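Local coordinates for protein major extracellular endoglucanase (Xanthomonas campestris pv. campestris, PDB 4TUF) that catalyses the internal hydrolysis of beta-1,4-glucosidic linkages in cellulose, lichenin and cereal beta-D-glucans, at residues 322-325 against 331-334; 314-319 against 327-332; 162-167 against 222-227. One frame throughout, in Å; residues are numbered along the deposited sequence.

Contact 1: residues 322-325 against 331-334; sequences GGIL and SVRQ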
ATOM      1  N   GLY A 322       6.570   5.552  13.165  1.00 90.80           N
ATOM      2  CA  GLY A 322       7.451   4.470  13.554  1.00 73.72           C
ATOM      3  C   GLY A 322       7.026   3.228  12.790  1.00 63.47           C
ATOM      4  O   GLY A 322       6.246   3.310  11.838  1.00 71.91           O
ATOM      5  N   GLY A 323       7.526   2.070  13.198  1.00 50.58           N
ATOM      6  CA  GLY A 323       7.218   0.848  12.484  1.00 42.46           C
ATOM      7  C   GLY A 323       7.060  -0.360  13.385  1.00 44.12           C
ATOM      8  O   GLY A 323       6.743  -0.236  14.566  1.00 41.90           O
ATOM      9  N   ILE A 324       7.264  -1.538  12.813  1.00 43.51           N
ATOM     10  CA  ILE A 324       7.255  -2.769  13.581  1.00 38.56           C
ATOM     11  C   ILE A 324       8.600  -2.905  14.300  1.00 43.77           C
ATOM     12  O   ILE A 324       8.660  -3.309  15.461  1.00 44.45           O
ATOM     13  CB  ILE A 324       6.986  -3.982  12.679  1.00 34.25           C
ATOM     14  CG1 ILE A 324       5.631  -3.828  11.988  1.00 35.31           C
ATOM     15  CG2 ILE A 324       6.991  -5.261  13.479  1.00 34.78           C
ATOM     16  CD1 ILE A 324       4.467  -3.751  12.950  1.00 35.29           C
ATOM     17  N   LEU A 325       9.676  -2.538  13.609  1.00 45.61           N
ATOM     18  CA  LEU A 325      11.001  -2.492  14.223  1.00 47.03           C
ATOM     19  C   LEU A 325      11.220  -1.175  14.958  1.00 48.25           C
ATOM     20  O   LEU A 325      10.697  -0.135  14.558  1.00 47.74           O
ATOM     21  CB  LEU A 325      12.099  -2.677  13.174  1.00 39.00           C
ATOM     22  CG  LEU A 325      12.152  -4.012  12.434  1.00 36.81           C
ATOM     23  CD1 LEU A 325      13.182  -3.941  11.336  1.00 40.13           C
ATOM     24  CD2 LEU A 325      12.475  -5.146  13.387  1.00 37.11           C
ATOM     25  N   SER A 331      14.842  -4.746  17.231  1.00 48.81           N
ATOM     26  CA  SER A 331      13.819  -4.997  18.247  1.00 46.42           C
ATOM     27  C   SER A 331      12.406  -4.838  17.683  1.00 52.19           C
ATOM     28  O   SER A 331      12.135  -3.922  16.904  1.00 45.44           O
ATOM     29  CB  SER A 331      14.014  -4.062  19.439  1.00 49.34           C
ATOM     30  OG  SER A 331      15.360  -4.082  19.885  1.00 52.18           O
ATOM     31  N   VAL A 332      11.507  -5.728  18.091  1.00 55.25           N
ATOM     32  CA  VAL A 332      10.153  -5.747  17.551  1.00 41.72           C
ATOM     33  C   VAL A 332       9.125  -5.187  18.533  1.00 43.03           C
ATOM     34  O   VAL A 332       9.093  -5.562  19.700  1.00 52.45           O
ATOM     35  CB  VAL A 332       9.738  -7.182  17.139  1.00 42.65           C
ATOM     36  CG1 VAL A 332       8.273  -7.223  16.715  1.00 41.61           C
ATOM     37  CG2 VAL A 332      10.629  -7.688  16.021  1.00 40.43           C
ATOM     38  N   ARG A 333       8.288  -4.280  18.036  1.00 42.23           N
ATOM     39  CA  ARG A 333       7.191  -3.707  18.805  1.00 46.61           C
ATOM     40  C   ARG A 333       6.082  -4.733  19.024  1.00 42.87           C
ATOM     41  O   ARG A 333       5.200  -4.892  18.184  1.00 44.94           O
ATOM     42  CB  ARG A 333       6.631  -2.470  18.093  1.00 50.93           C
ATOM     43  CG  ARG A 333       7.584  -1.285  18.029  1.00 52.86           C
ATOM     44  CD  ARG A 333       6.846   0.005  18.358  1.00 64.67           C
ATOM     45  NE  ARG A 333       6.067  -0.133  19.591  1.00 76.01           N
ATOM     46  CZ  ARG A 333       5.151   0.738  20.004  1.00 81.16           C
ATOM     47  NH1 ARG A 333       4.889   1.823  19.287  1.00 83.39           N
ATOM     48  NH2 ARG A 333       4.493   0.524  21.135  1.00 82.70           N
ATOM     49  N   GLN A 334       6.124  -5.414  20.161  1.00 48.45           N
ATOM     50  CA  GLN A 334       5.239  -6.544  20.425  1.00 51.18           C
ATOM     51  C   GLN A 334       3.754  -6.177  20.501  1.00 54.45           C
ATOM     52  O   GLN A 334       2.894  -6.983  20.141  1.00 57.64           O
ATOM     53  CB  GLN A 334       5.661  -7.231  21.722  1.00 53.32           C
ATOM     54  CG  GLN A 334       7.115  -7.669  21.738  1.00 58.63           C
ATOM     55  CD  GLN A 334       7.380  -8.840  20.817  1.00 65.22           C
ATOM     56  OE1 GLN A 334       6.505  -9.673  20.586  1.00 69.92           O
ATOM     57  NE2 GLN A 334       8.592  -8.909  20.281  1.00 68.98           N
TER
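Ile324 O receives the backbone N of Arg333 at 2.8 Å, with the N-H aimed almost straight at it (175°). The CA of Val332 adds a weaker CA-H...O contact to the same oxygen, at 3.5 Å. A second contact of this kind runs the other way, from Leu325 CA to Ser331 O at 3.2 Å. The two segments meet in a single beta bridge, Leu325 with Val332, and do not go on as a sheet. They lie in the long loop after the last strand of the TIM barrel, 309-311, and 331-334 runs into the C-terminal helix 334-344, with Arg333 at the N-cap position. Val332 carries the apolar part. Its CG1 lies 4.0 Å from Ile324 CG2; these two side chains lie alongside one another with their ends to the same side. Its other branch, CG2, meets Leu325 CD2 at 4.1 Å. Arg333 keeps CG beside its own backbone N (chi1 -67°), and CB and CG pass close to Ile324 O. The side chain bends at chi2 and chi3, and its guanidinium leaves 322-325: NH1 bonds to Lys282 O and NH2 forms a salt bridge with Asp335. Met337 touches both Ile324 and Val332.

Contact 2: residues 314-319 against 327-332; sequences WNPNSG and DDWTSV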
ATOM      1  N   TRP A 314       7.010  -1.489   8.088  1.00 44.40           N
ATOM      2  CA  TRP A 314       8.073  -2.323   8.629  1.00 43.99           C
ATOM      3  C   TRP A 314       9.158  -1.447   9.244  1.00 45.37           C
ATOM      4  O   TRP A 314       9.497  -1.587  10.415  1.00 42.20           O
ATOM      5  CB  TRP A 314       8.672  -3.218   7.543  1.00 46.37           C
ATOM      6  CG  TRP A 314       9.815  -4.066   8.019  1.00 39.03           C
ATOM      7  CD1 TRP A 314      11.129  -3.952   7.665  1.00 40.53           C
ATOM      8  CD2 TRP A 314       9.741  -5.157   8.943  1.00 46.63           C
ATOM      9  NE1 TRP A 314      11.879  -4.907   8.310  1.00 41.99           N
ATOM     10  CE2 TRP A 314      11.050  -5.659   9.102  1.00 49.63           C
ATOM     11  CE3 TRP A 314       8.694  -5.758   9.656  1.00 43.79           C
ATOM     12  CZ2 TRP A 314      11.341  -6.733   9.944  1.00 51.29           C
ATOM     13  CZ3 TRP A 314       8.985  -6.824  10.491  1.00 40.70           C
ATOM     14  CH2 TRP A 314      10.298  -7.299  10.630  1.00 48.52           C
ATOM     15  N   ASN A 315       9.666  -0.534   8.435  1.00 45.03           N
ATOM     16  CA  ASN A 315      10.749   0.355   8.804  1.00 51.15           C
ATOM     17  C   ASN A 315      10.389   1.332   9.910  1.00 57.74           C
ATOM     18  O   ASN A 315       9.304   1.889   9.927  1.00 60.00           O
ATOM     19  CB  ASN A 315      11.216   1.145   7.579  1.00 58.93           C
ATOM     20  CG  ASN A 315      11.069   0.372   6.283  1.00 65.94           C
ATOM     21  OD1 ASN A 315       9.967   0.058   5.855  1.00 67.95           O
ATOM     22  ND2 ASN A 315      12.188   0.065   5.653  1.00 68.29           N
ATOM     23  N   PRO A 316      11.329   1.550  10.820  1.00 59.87           N
ATOM     24  CA  PRO A 316      11.203   2.546  11.862  1.00 68.64           C
ATOM     25  C   PRO A 316      11.206   3.955  11.350  1.00 79.12           C
ATOM     26  O   PRO A 316      10.546   4.804  11.925  1.00 81.69           O
ATOM     27  CB  PRO A 316      12.444   2.319  12.694  1.00 65.66           C
ATOM     28  CG  PRO A 316      13.333   1.524  11.854  1.00 53.96           C
ATOM     29  CD  PRO A 316      12.421   0.639  11.128  1.00 57.46           C
ATOM     30  N   ASN A 317      12.034   4.215  10.348  1.00 83.88           N
ATOM     31  CA  ASN A 317      12.284   5.577   9.948  1.00 99.47           C
ATOM     32  C   ASN A 317      11.220   6.072   9.004  1.00107.24           C
ATOM     33  O   ASN A 317      11.501   6.525   7.899  1.00110.79           O
ATOM     34  CB  ASN A 317      13.660   5.693   9.298  1.00102.65           C
ATOM     35  CG  ASN A 317      13.768   4.893   8.022  1.00 99.27           C
ATOM     36  OD1 ASN A 317      13.012   3.956   7.806  1.00 99.64           O
ATOM     37  ND2 ASN A 317      14.708   5.263   7.171  1.00 98.41           N
ATOM     38  N   SER A 318       9.986   6.022   9.478  1.00108.31           N
ATOM     39  CA  SER A 318       8.899   6.658   8.786  1.00109.51           C
ATOM     40  C   SER A 318       8.480   7.758   9.721  1.00111.00           C
ATOM     41  O   SER A 318       8.133   7.500  10.869  1.00115.06           O
ATOM     42  CB  SER A 318       7.754   5.677   8.555  1.00 20.00           C
ATOM     43  OG  SER A 318       6.954   5.527   9.712  1.00 20.00           O
ATOM     44  N   GLY A 319       8.516   8.991   9.241  0.50107.45           N
ATOM     45  CA  GLY A 319       8.165  10.093  10.102  0.50 97.78           C
ATOM     46  C   GLY A 319       6.713   9.952  10.490  0.50 88.27           C
ATOM     47  O   GLY A 319       5.853   9.699   9.647  0.50 81.90           O
ATOM     48  N   ASP A 327      14.194   1.655  16.526  1.00 48.78           N
ATOM     49  CA  ASP A 327      15.245   2.402  15.842  1.00 49.15           C
ATOM     50  C   ASP A 327      16.565   1.633  15.747  1.00 51.79           C
ATOM     51  O   ASP A 327      17.448   2.010  14.975  1.00 54.87           O
ATOM     52  CB  ASP A 327      15.470   3.744  16.542  1.00 59.40           C
ATOM     53  CG  ASP A 327      14.204   4.575  16.634  1.00 73.78           C
ATOM     54  OD1 ASP A 327      13.456   4.640  15.633  1.00 77.90           O
ATOM     55  OD2 ASP A 327      13.952   5.157  17.710  1.00 83.35           O
ATOM     56  N   ASP A 328      16.700   0.560  16.525  1.00 51.48           N
ATOM     57  CA  ASP A 328      17.900  -0.275  16.466  1.00 50.29           C
ATOM     58  C   ASP A 328      17.819  -1.281  15.318  1.00 51.07           C
ATOM     59  O   ASP A 328      18.754  -2.045  15.085  1.00 55.46           O
ATOM     60  CB  ASP A 328      18.128  -1.007  17.795  1.00 50.99           C
ATOM     61  CG  ASP A 328      16.904  -1.774  18.267  1.00 60.94           C
ATOM     62  OD1 ASP A 328      15.928  -1.910  17.493  1.00 62.82           O
ATOM     63  OD2 ASP A 328      16.921  -2.253  19.419  1.00 57.55           O
ATOM     64  N   TRP A 329      16.684  -1.282  14.623  1.00 48.09           N
ATOM     65  CA  TRP A 329      16.462  -2.129  13.453  1.00 43.46           C
ATOM     66  C   TRP A 329      16.476  -3.621  13.763  1.00 46.41           C
ATOM     67  O   TRP A 329      16.557  -4.442  12.850  1.00 39.93           O
ATOM     68  CB  TRP A 329      17.497  -1.815  12.373  1.00 42.74           C
ATOM     69  CG  TRP A 329      17.142  -0.601  11.608  1.00 44.70           C
ATOM     70  CD1 TRP A 329      17.525   0.683  11.873  1.00 46.88           C
ATOM     71  CD2 TRP A 329      16.294  -0.543  10.458  1.00 37.33           C
ATOM     72  NE1 TRP A 329      16.973   1.538  10.946  1.00 50.87           N
ATOM     73  CE2 TRP A 329      16.212   0.809  10.067  1.00 42.62           C
ATOM     74  CE3 TRP A 329      15.599  -1.502   9.718  1.00 38.05           C
ATOM     75  CZ2 TRP A 329      15.462   1.223   8.971  1.00 44.05           C
ATOM     76  CZ3 TRP A 329      14.855  -1.090   8.629  1.00 44.92           C
ATOM     77  CH2 TRP A 329      14.794   0.261   8.263  1.00 44.53           C
ATOM     78  N   THR A 330      16.380  -3.968  15.044  1.00 42.84           N
ATOM     79  CA  THR A 330      16.387  -5.367  15.451  1.00 44.10           C
ATOM     80  C   THR A 330      15.238  -5.702  16.397  1.00 48.59           C
ATOM     81  O   THR A 330      14.716  -6.812  16.368  1.00 51.82           O
ATOM     82  CB  THR A 330      17.717  -5.746  16.129  1.00 56.84           C
ATOM     83  OG1 THR A 330      18.060  -4.754  17.104  1.00 63.47           O
ATOM     84  CG2 THR A 330      18.831  -5.829  15.103  1.00 55.20           C
ATOM     85  N   SER A 331      14.842  -4.746  17.231  1.00 48.81           N
ATOM     86  CA  SER A 331      13.819  -4.997  18.247  1.00 46.42           C
ATOM     87  C   SER A 331      12.406  -4.838  17.683  1.00 52.19           C
ATOM     88  O   SER A 331      12.135  -3.922  16.904  1.00 45.44           O
ATOM     89  CB  SER A 331      14.014  -4.062  19.439  1.00 49.34           C
ATOM     90  OG  SER A 331      15.360  -4.082  19.885  1.00 52.18           O
ATOM     91  N   VAL A 332      11.507  -5.728  18.091  1.00 55.25           N
ATOM     92  CA  VAL A 332      10.153  -5.747  17.551  1.00 41.72           C
ATOM     93  C   VAL A 332       9.125  -5.187  18.533  1.00 43.03           C
ATOM     94  O   VAL A 332       9.093  -5.562  19.700  1.00 52.45           O
ATOM     95  CB  VAL A 332       9.738  -7.182  17.139  1.00 42.65           C
ATOM     96  CG1 VAL A 332       8.273  -7.223  16.715  1.00 41.61           C
ATOM     97  CG2 VAL A 332      10.629  -7.688  16.021  1.00 40.43           C
TER
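Pro316 lies over one face of the Trp329 indole. This is a proline-aromatic CH-pi contact between two parts of the loop that follows barrel strand 309-311 in the TIM-barrel catalytic domain. Pro316 CD stands 3.7 Å from the centroid of the six-membered ring of Trp329 and only 9° off the ring normal. Pro316 CG is displaced toward the rim, 3.5 Å from Trp329 CE2. The two side chains run roughly perpendicular to one another. The torsions of Trp329 present this face: CG sits beside the backbone N (chi1 -80°) and the ring is turned nearly square to the side-chain stem (chi2 92°).

Polar groups border the same ring. Asn315 ND2 approaches the edge near the ring plane, 3.7 Å from Trp329 CH2, with its amide plane steeply inclined to the indole. Its other amide end, OD1, accepts from the backbone N of Phe25. Asn317 OD1 comes in obliquely, 3.9 Å from Trp329 CZ2, but this residue is poorly ordered. Asp327 OD1 is off the ring and approaches Pro316 CB instead. From outside the two segments, Trp38 meets the Trp329 ring edge-to-face, and Met45 of helix 42-51 touches it too.

Hydrogen bonds act within 327-332 and shape the turn that bears the tryptophan. Asp328 opens an Asx turn. Asp328 OD1 accepts Thr330 N at 3.2 Å. Ser331 N reaches Asp328 OD1 at 3.0 Å, from the same face of the carboxylate plane.

Contact 3: residues 162-167 against 222-227; sequences ATWGTG and TPLNIP. With 2HP (dihydrogenphosphate ion), chain H.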
ATOM      1  N   ALA A 162      -6.762  15.900  -7.589  1.00 27.51           N
ATOM      2  CA  ALA A 162      -7.356  14.656  -8.068  1.00 26.73           C
ATOM      3  C   ALA A 162      -8.861  14.654  -7.853  1.00 31.98           C
ATOM      4  O   ALA A 162      -9.345  15.023  -6.784  1.00 40.10           O
ATOM      5  CB  ALA A 162      -6.716  13.459  -7.372  1.00 21.42           C
ATOM      6  N   THR A 163      -9.604  14.264  -8.878  1.00 30.45           N
ATOM      7  CA  THR A 163     -11.049  14.141  -8.745  1.00 29.28           C
ATOM      8  C   THR A 163     -11.513  12.776  -9.251  1.00 36.25           C
ATOM      9  O   THR A 163     -10.700  11.931  -9.626  1.00 38.25           O
ATOM     10  CB  THR A 163     -11.793  15.252  -9.503  1.00 27.97           C
ATOM     11  OG1 THR A 163     -11.453  15.196 -10.895  1.00 29.81           O
ATOM     12  CG2 THR A 163     -11.426  16.628  -8.946  1.00 22.73           C
ATOM     13  N   TRP A 164     -12.823  12.572  -9.257  1.00 34.75           N
ATOM     14  CA  TRP A 164     -13.401  11.284  -9.606  1.00 26.22           C
ATOM     15  C   TRP A 164     -14.800  11.505 -10.175  1.00 36.23           C
ATOM     16  O   TRP A 164     -15.704  11.942  -9.463  1.00 39.73           O
ATOM     17  CB  TRP A 164     -13.440  10.380  -8.373  1.00 26.08           C
ATOM     18  CG  TRP A 164     -13.897   8.966  -8.601  1.00 29.66           C
ATOM     19  CD1 TRP A 164     -14.989   8.555  -9.305  1.00 37.79           C
ATOM     20  CD2 TRP A 164     -13.297   7.781  -8.071  1.00 30.69           C
ATOM     21  NE1 TRP A 164     -15.094   7.185  -9.265  1.00 35.51           N
ATOM     22  CE2 TRP A 164     -14.068   6.686  -8.513  1.00 32.16           C
ATOM     23  CE3 TRP A 164     -12.177   7.536  -7.273  1.00 25.12           C
ATOM     24  CZ2 TRP A 164     -13.752   5.373  -8.187  1.00 32.51           C
ATOM     25  CZ3 TRP A 164     -11.866   6.232  -6.950  1.00 27.76           C
ATOM     26  CH2 TRP A 164     -12.647   5.167  -7.408  1.00 31.03           C
ATOM     27  N   GLY A 165     -14.960  11.227 -11.465  1.00 36.85           N
ATOM     28  CA  GLY A 165     -16.250  11.283 -12.124  1.00 34.28           C
ATOM     29  C   GLY A 165     -16.830  12.663 -12.368  1.00 40.44           C
ATOM     30  O   GLY A 165     -18.052  12.829 -12.376  1.00 50.65           O
ATOM     31  N   THR A 166     -15.968  13.654 -12.581  1.00 39.09           N
ATOM     32  CA  THR A 166     -16.427  15.026 -12.808  1.00 35.63           C
ATOM     33  C   THR A 166     -16.465  15.397 -14.287  1.00 40.14           C
ATOM     34  O   THR A 166     -16.922  16.481 -14.648  1.00 42.10           O
ATOM     35  CB  THR A 166     -15.530  16.046 -12.087  1.00 36.77           C
ATOM     36  OG1 THR A 166     -14.215  16.008 -12.657  1.00 41.39           O
ATOM     37  CG2 THR A 166     -15.448  15.731 -10.606  1.00 31.20           C
ATOM     38  N   GLY A 167     -15.978  14.502 -15.141  1.00 39.74           N
ATOM     39  CA  GLY A 167     -15.919  14.776 -16.566  1.00 35.08           C
ATOM     40  C   GLY A 167     -14.692  15.582 -16.956  1.00 45.28           C
ATOM     41  O   GLY A 167     -14.546  15.986 -18.112  1.00 53.59           O
ATOM     42  N   THR A 222     -19.893   6.714  -9.826  1.00 52.31           N
ATOM     43  CA  THR A 222     -19.101   6.444 -11.016  1.00 44.49           C
ATOM     44  C   THR A 222     -18.306   5.157 -10.866  1.00 38.93           C
ATOM     45  O   THR A 222     -17.176   5.169 -10.382  1.00 35.28           O
ATOM     46  CB  THR A 222     -18.127   7.607 -11.320  1.00 44.14           C
ATOM     47  OG1 THR A 222     -18.823   8.859 -11.226  1.00 55.07           O
ATOM     48  CG2 THR A 222     -17.544   7.462 -12.709  1.00 41.73           C
ATOM     49  N   PRO A 223     -18.897   4.037 -11.287  1.00 39.55           N
ATOM     50  CA  PRO A 223     -18.231   2.732 -11.266  1.00 37.16           C
ATOM     51  C   PRO A 223     -16.935   2.731 -12.073  1.00 39.24           C
ATOM     52  O   PRO A 223     -16.812   3.464 -13.053  1.00 40.50           O
ATOM     53  CB  PRO A 223     -19.261   1.801 -11.908  1.00 31.13           C
ATOM     54  CG  PRO A 223     -20.559   2.489 -11.738  1.00 39.50           C
ATOM     55  CD  PRO A 223     -20.262   3.953 -11.824  1.00 41.08           C
ATOM     56  N   LEU A 224     -15.979   1.913 -11.653  1.00 40.95           N
ATOM     57  CA  LEU A 224     -14.723   1.759 -12.372  1.00 40.09           C
ATOM     58  C   LEU A 224     -14.863   0.753 -13.506  1.00 42.10           C
ATOM     59  O   LEU A 224     -15.419  -0.328 -13.316  1.00 44.08           O
ATOM     60  CB  LEU A 224     -13.616   1.316 -11.413  1.00 34.88           C
ATOM     61  CG  LEU A 224     -13.158   2.380 -10.422  1.00 35.76           C
ATOM     62  CD1 LEU A 224     -12.279   1.761  -9.345  1.00 33.00           C
ATOM     63  CD2 LEU A 224     -12.420   3.493 -11.161  1.00 33.60           C
ATOM     64  N   ASN A 225     -14.359   1.105 -14.684  1.00 40.12           N
ATOM     65  CA  ASN A 225     -14.334   0.169 -15.799  1.00 38.23           C
ATOM     66  C   ASN A 225     -13.104  -0.731 -15.702  1.00 46.46           C
ATOM     67  O   ASN A 225     -12.210  -0.689 -16.551  1.00 48.15           O
ATOM     68  CB  ASN A 225     -14.353   0.914 -17.127  1.00 44.13           C
ATOM     69  CG  ASN A 225     -14.610  -0.002 -18.301  1.00 52.30           C
ATOM     70  OD1 ASN A 225     -14.895  -1.189 -18.128  1.00 58.17           O
ATOM     71  ND2 ASN A 225     -14.523   0.545 -19.506  1.00 52.04           N
ATOM     72  N   ILE A 226     -13.072  -1.520 -14.633  1.00 41.62           N
ATOM     73  CA  ILE A 226     -12.004  -2.464 -14.337  1.00 29.44           C
ATOM     74  C   ILE A 226     -12.681  -3.791 -14.014  1.00 32.33           C
ATOM     75  O   ILE A 226     -13.672  -3.799 -13.280  1.00 41.45           O
ATOM     76  CB  ILE A 226     -11.138  -1.990 -13.145  1.00 29.88           C
ATOM     77  CG1 ILE A 226     -10.470  -0.654 -13.460  1.00 30.98           C
ATOM     78  CG2 ILE A 226     -10.080  -3.028 -12.762  1.00 26.50           C
ATOM     79  CD1 ILE A 226      -9.558  -0.169 -12.348  1.00 30.93           C
ATOM     80  N   PRO A 227     -12.171  -4.909 -14.566  1.00 32.74           N
ATOM     81  CA  PRO A 227     -12.829  -6.212 -14.376  1.00 30.63           C
ATOM     82  C   PRO A 227     -13.116  -6.521 -12.911  1.00 37.38           C
ATOM     83  O   PRO A 227     -12.250  -6.334 -12.062  1.00 39.36           O
ATOM     84  CB  PRO A 227     -11.817  -7.204 -14.954  1.00 27.73           C
ATOM     85  CG  PRO A 227     -11.081  -6.419 -15.987  1.00 29.60           C
ATOM     86  CD  PRO A 227     -10.984  -5.015 -15.438  1.00 33.08           C
TER
HETATM   87  P   2HP H 404     -13.510  12.062 -18.500  1.00 85.30           P
HETATM   88  O1  2HP H 404     -12.612  11.321 -19.469  1.00 82.89           O
HETATM   89  O2  2HP H 404     -14.727  11.221 -18.169  1.00 83.71           O
HETATM   90  O3  2HP H 404     -12.754  12.350 -17.226  1.00 80.04           O
HETATM   91  O4  2HP H 404     -13.936  13.369 -19.136  1.00 85.30           O
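Trp164, Thr222 and Leu224 make most of this contact, and the indole is its centre. Trp164 NE1 donates to Thr222 O at 3.1 Å, with a nearly straight N-H (168°). The acceptor lies in the indole plane, and the donor meets a lone pair in the carbonyl plane. The bond therefore suits both flat groups and should limit rotation of the buried ring. With CG anti to the backbone N (chi1 -175°), the ring end of Trp164 comes close to 222-227.

Thr222 adds more than its carbonyl. Its CB lies 3.7 Å from Trp164 NE1, and the two side chains pass each other running opposite ways. Thr222 OG1 comes 3.6 Å from Gly165 CA. Gly165 has no CB in the way, so the threonine can come right up to its backbone.

Leu224 meets the far end of the indole. Its CD2 is 3.8 Å from Trp164 CZ2, and its CD1 is 3.9 Å from Trp164 CH2. Leu224 lies crosswise to the indole.

Beyond the packed part, Gly167 O lies 2.9 Å from O4 of a dihydrogenphosphate ion, whose pocket also includes Asp172 and Lys175.

The contact joins two loops of the TIM barrel, one after strand 149-153 and one before strand 231-238. Asn174 of helix 173-187 touches Trp164, Thr222 and Leu224, while Leu231 of strand 231-238 packs on Leu224.

How the contacts relate
Contacts 1 and 2 lie in the same loop, between strand 309-311 and helix 334-344. Their centres are 6 Å apart, they share Ser331 and Val332, and a probable hydrogen bond ties Ile324 N to Trp314 O. Leu325 packs on both Trp314 and Pro316. Both are largely buried, though contact 2 has exposed residues at its border. Contact 1 works mainly through backbone, contact 2 through a ring face. Contact 3 lies on the opposite side of the chain's centre, about 38 Å from contact 1 between centres. It is only partly buried and joins loops far apart in sequence, with a ring N-H bonded to a carbonyl. Contact 2 is nearer the presumed nucleophile: the Asn315 side chain is about 10 Å from that of Glu278.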